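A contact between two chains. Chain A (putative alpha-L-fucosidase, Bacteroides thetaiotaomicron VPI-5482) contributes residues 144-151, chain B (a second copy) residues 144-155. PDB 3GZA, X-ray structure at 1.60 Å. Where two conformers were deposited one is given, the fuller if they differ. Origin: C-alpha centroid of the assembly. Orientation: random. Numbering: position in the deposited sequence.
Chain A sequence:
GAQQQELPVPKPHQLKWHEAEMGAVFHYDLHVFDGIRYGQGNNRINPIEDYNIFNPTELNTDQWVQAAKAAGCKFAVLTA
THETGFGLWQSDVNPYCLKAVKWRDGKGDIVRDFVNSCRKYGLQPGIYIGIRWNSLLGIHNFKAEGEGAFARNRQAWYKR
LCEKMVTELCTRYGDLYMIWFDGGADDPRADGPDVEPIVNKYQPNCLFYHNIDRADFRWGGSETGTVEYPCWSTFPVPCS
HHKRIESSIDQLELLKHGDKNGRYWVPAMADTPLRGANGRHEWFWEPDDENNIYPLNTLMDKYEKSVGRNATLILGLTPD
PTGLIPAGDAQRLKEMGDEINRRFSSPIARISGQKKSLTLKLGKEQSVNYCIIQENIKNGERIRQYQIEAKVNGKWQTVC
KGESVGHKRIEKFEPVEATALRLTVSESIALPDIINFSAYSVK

Chain A, residues 144-151: AEGEGAFA
Chain B 144-155: AEGEGAFARNRQ

The two stretches are the same segment from two copies of one protein, and each runs from an extended lead-in through a glycine-rich loop into a helix. In chain B the helix covers 149-155, with Gly148(B) at the N-cap position; its first turns are fixed by Arg152(B) N to Gly148(B) O at 3.1 Å, Asn153(B) N to Ala149(B) O at 2.8 Å, Arg154(B) N to Phe150(B) O at 2.9 Å and Gln155(B) N to Ala151(B) O at 2.9 Å. In chain A, Ala149(A) to Ala151(A) are helical (phi/psi -59/-40, -52/-51, -70/-39), and Ala151(A) N donates to Glu147(A) O at 3.3 Å. The loops meet at equivalent residues: Gly146(A) CA lies 4.7 Å from Gly146(B) CA.

Both of these glycines adopt backbone angles that call for glycine, 135/-173 in Gly146(A) and 127/159 in Gly146(B), because a CB would be jammed against the preceding carbonyl. Their surroundings leave no room either: an ideal CB on Gly146(B) would lie 2.4 Å from Glu145(A) OE1, and one on Gly146(A) 2.7 Å from Phe150(A) CE2. The residues just before them have extended angles, -73/142 for Glu145(A) and -93/153 for Glu145(B).

Despite the matching sequences, the two Glu145 side chains behave differently. Glu145(A) points toward chain B with chi1 -66° (m), chi2 -136° (between wells) and chi3 -50°, and loses 95 Å² of the 269 Å² buried in total. Its carboxylate reaches the start of the partner helix, where Arg154(B) NH1 donates to Glu145(A) OE1 at 3.2 Å with an N-H...O angle of 162°. This hydrogen bond is part of a salt bridge, and OE1 sits at the guanidinium edge, near its plane. Arg154(B) (chi1 -66° m, chi2 -155° t, chi3 -47° m, chi4 -71°) also uses NH2 to donate to Glu145(B) O at 2.7 Å, so one guanidinium links its own loop to the partner's acid.

Water extends the bonding of this carboxylate. Water 1 donates to Glu145(A) OE1 at 2.6 Å and accepts from Gly148(B) N and Ala151(B) N, each at 3.0 Å from its oxygen, thereby connecting the acid to amides at the helix start. Water 2 accepts from Glu147(B) N at 3.1 Å and donates a weak bond to Glu145(A) OE2, also at 3.1 Å.

Glu145(B) starts toward chain A, but its end leads away (chi1 -58° m, chi2 -58° m, chi3 -15°), and its OE2 is hydrogen-bonded elsewhere in the structure. What it offers across the contact is aliphatic: Glu145(B) CG lies 3.7 Å from Phe150(A) CE2, approaching the ring obliquely, while Glu145(B) CB is 3.9 Å from Gly146(A) CA. Phe150(A) has chi1 163° (t) and chi2 73°. Phe150(B), with chi1 -174° (t) and chi2 23°, places CD2 3.7 Å from Glu145(A) OE1, again obliquely. Glu145(A) CB packs 3.6 Å from Glu145(B) O.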

# COMPACT_ATOMS: atom_id res chain seq x y z
N ALA A 144 11.91 1.86 9.67
CA ALA A 144 10.90 0.81 9.65
C ALA A 144 10.87 0.20 11.03
O ALA A 144 11.88 -0.24 11.57
CB ALA A 144 11.28 -0.29 8.62
N GLU A 145 9.69 0.12 11.60
CA GLU A 145 9.55 -0.43 12.93
C GLU A 145 9.74 -1.92 12.92
O GLU A 145 9.31 -2.58 11.99
CB GLU A 145 8.17 -0.13 13.45
CG GLU A 145 7.96 1.34 13.66
CD GLU A 145 7.30 1.63 14.94
OE1 GLU A 145 6.26 0.99 15.21
OE2 GLU A 145 7.83 2.53 15.62
N GLY A 146 10.38 -2.42 13.95
CA GLY A 146 10.63 -3.84 14.10
C GLY A 146 12.06 -4.04 14.53
O GLY A 146 12.78 -3.07 14.83
N GLU A 147 12.50 -5.28 14.57
CA GLU A 147 13.86 -5.58 14.96
C GLU A 147 14.41 -6.70 14.11
O GLU A 147 13.69 -7.31 13.30
CB GLU A 147 13.87 -5.97 16.45
CG GLU A 147 13.19 -7.26 16.72
N GLY A 148 15.71 -6.97 14.27
CA GLY A 148 16.36 -8.11 13.61
C GLY A 148 16.41 -8.09 12.11
O GLY A 148 16.35 -7.01 11.53
N ALA A 149 16.46 -9.27 11.50
CA ALA A 149 16.53 -9.39 10.06
C ALA A 149 15.31 -8.74 9.39
O ALA A 149 15.43 -8.09 8.34
CB ALA A 149 16.68 -10.87 9.65
N PHE A 150 14.14 -8.93 10.00
CA PHE A 150 12.93 -8.33 9.46
C PHE A 150 13.12 -6.83 9.24
O PHE A 150 12.80 -6.32 8.15
CB PHE A 150 11.72 -8.56 10.36
CG PHE A 150 10.58 -7.64 10.06
CD1 PHE A 150 9.79 -7.79 8.91
CD2 PHE A 150 10.29 -6.58 10.90
CE1 PHE A 150 8.78 -6.89 8.63
CE2 PHE A 150 9.26 -5.71 10.62
CZ PHE A 150 8.50 -5.85 9.48
N ALA A 151 13.59 -6.13 10.27
CA ALA A 151 13.76 -4.68 10.21
C ALA A 151 14.91 -4.28 9.28
O ALA A 151 14.79 -3.30 8.55
CB ALA A 151 14.00 -4.10 11.61
N ALA B 144 1.53 -6.59 14.00
CA ALA B 144 2.42 -5.53 13.52
C ALA B 144 3.61 -5.44 14.45
O ALA B 144 3.49 -5.58 15.68
CB ALA B 144 1.70 -4.18 13.42
N GLU B 145 4.76 -5.10 13.88
CA GLU B 145 5.98 -5.03 14.65
C GLU B 145 6.24 -3.63 15.18
O GLU B 145 5.83 -2.66 14.57
CB GLU B 145 7.15 -5.50 13.80
CG GLU B 145 6.99 -6.93 13.26
CD GLU B 145 6.79 -8.03 14.33
OE1 GLU B 145 7.02 -7.83 15.56
OE2 GLU B 145 6.35 -9.12 13.91
N GLY B 146 6.96 -3.55 16.28
CA GLY B 146 7.25 -2.27 16.92
C GLY B 146 6.84 -2.34 18.38
O GLY B 146 6.00 -3.13 18.75
N GLU B 147 7.42 -1.47 19.16
CA GLU B 147 7.26 -1.52 20.60
C GLU B 147 6.12 -0.71 21.20
O GLU B 147 5.90 -0.79 22.42
CB GLU B 147 8.57 -0.94 21.23
N GLY B 148 5.43 0.06 20.40
CA GLY B 148 4.55 1.08 20.94
C GLY B 148 3.21 1.31 20.28
O GLY B 148 2.62 0.44 19.67
N ALA B 149 2.71 2.54 20.50
CA ALA B 149 1.39 2.89 20.02
C ALA B 149 1.25 2.74 18.55
O ALA B 149 0.24 2.29 18.03
CB ALA B 149 1.04 4.30 20.46
N PHE B 150 2.31 3.11 17.82
CA PHE B 150 2.24 3.01 16.37
C PHE B 150 1.97 1.59 15.91
O PHE B 150 1.07 1.36 15.11
CB PHE B 150 3.54 3.62 15.79
CG PHE B 150 3.58 3.74 14.27
CD1 PHE B 150 2.46 3.79 13.45
CD2 PHE B 150 4.80 3.98 13.68
CE1 PHE B 150 2.54 4.00 12.07
CE2 PHE B 150 4.90 4.17 12.30
CZ PHE B 150 3.79 4.15 11.51
N ALA B 151 2.70 0.62 16.45
CA ALA B 151 2.52 -0.77 16.10
C ALA B 151 1.09 -1.23 16.51
O ALA B 151 0.41 -1.87 15.73
CB ALA B 151 3.60 -1.61 16.80
N ARG B 152 0.65 -0.86 17.71
CA ARG B 152 -0.73 -1.25 18.12
C ARG B 152 -1.78 -0.65 17.18
O ARG B 152 -2.76 -1.33 16.80
CB ARG B 152 -1.03 -0.87 19.56
CG ARG B 152 -0.13 -1.50 20.58
CD ARG B 152 -0.60 -1.24 21.98
NE ARG B 152 -0.44 0.14 22.40
CZ ARG B 152 0.64 0.68 22.93
NH1 ARG B 152 1.74 -0.04 23.12
NH2 ARG B 152 0.63 1.94 23.29
N ASN B 153 -1.58 0.60 16.77
CA ASN B 153 -2.48 1.22 15.85
C ASN B 153 -2.56 0.51 14.52
O ASN B 153 -3.65 0.28 13.95
CB ASN B 153 -2.10 2.70 15.63
CG ASN B 153 -2.32 3.57 16.84
OD1 ASN B 153 -3.00 3.21 17.84
ND2 ASN B 153 -1.68 4.74 16.82
N ARG B 154 -1.38 0.23 13.95
CA ARG B 154 -1.30 -0.46 12.69
C ARG B 154 -1.92 -1.86 12.75
O ARG B 154 -2.55 -2.30 11.79
CB ARG B 154 0.16 -0.55 12.20
CG ARG B 154 0.81 0.79 11.84
CD ARG B 154 1.95 0.60 10.83
NE ARG B 154 2.84 -0.50 11.24
CZ ARG B 154 3.70 -0.48 12.27
NH1 ARG B 154 3.88 0.57 13.07
NH2 ARG B 154 4.41 -1.54 12.51
N GLN B 155 -1.71 -2.55 13.86
CA GLN B 155 -2.28 -3.87 14.05
C GLN B 155 -3.83 -3.83 14.07
O GLN B 155 -4.48 -4.64 13.40
CB GLN B 155 -1.78 -4.48 15.34
CG GLN B 155 -2.20 -5.96 15.45
CD GLN B 155 -1.38 -6.70 16.48
OE1 GLN B 155 -0.16 -6.49 16.62
NE2 GLN B 155 -2.05 -7.57 17.25
O HOH W 1 5.42 1.19 17.65
O HOH W 2 9.12 0.66 17.76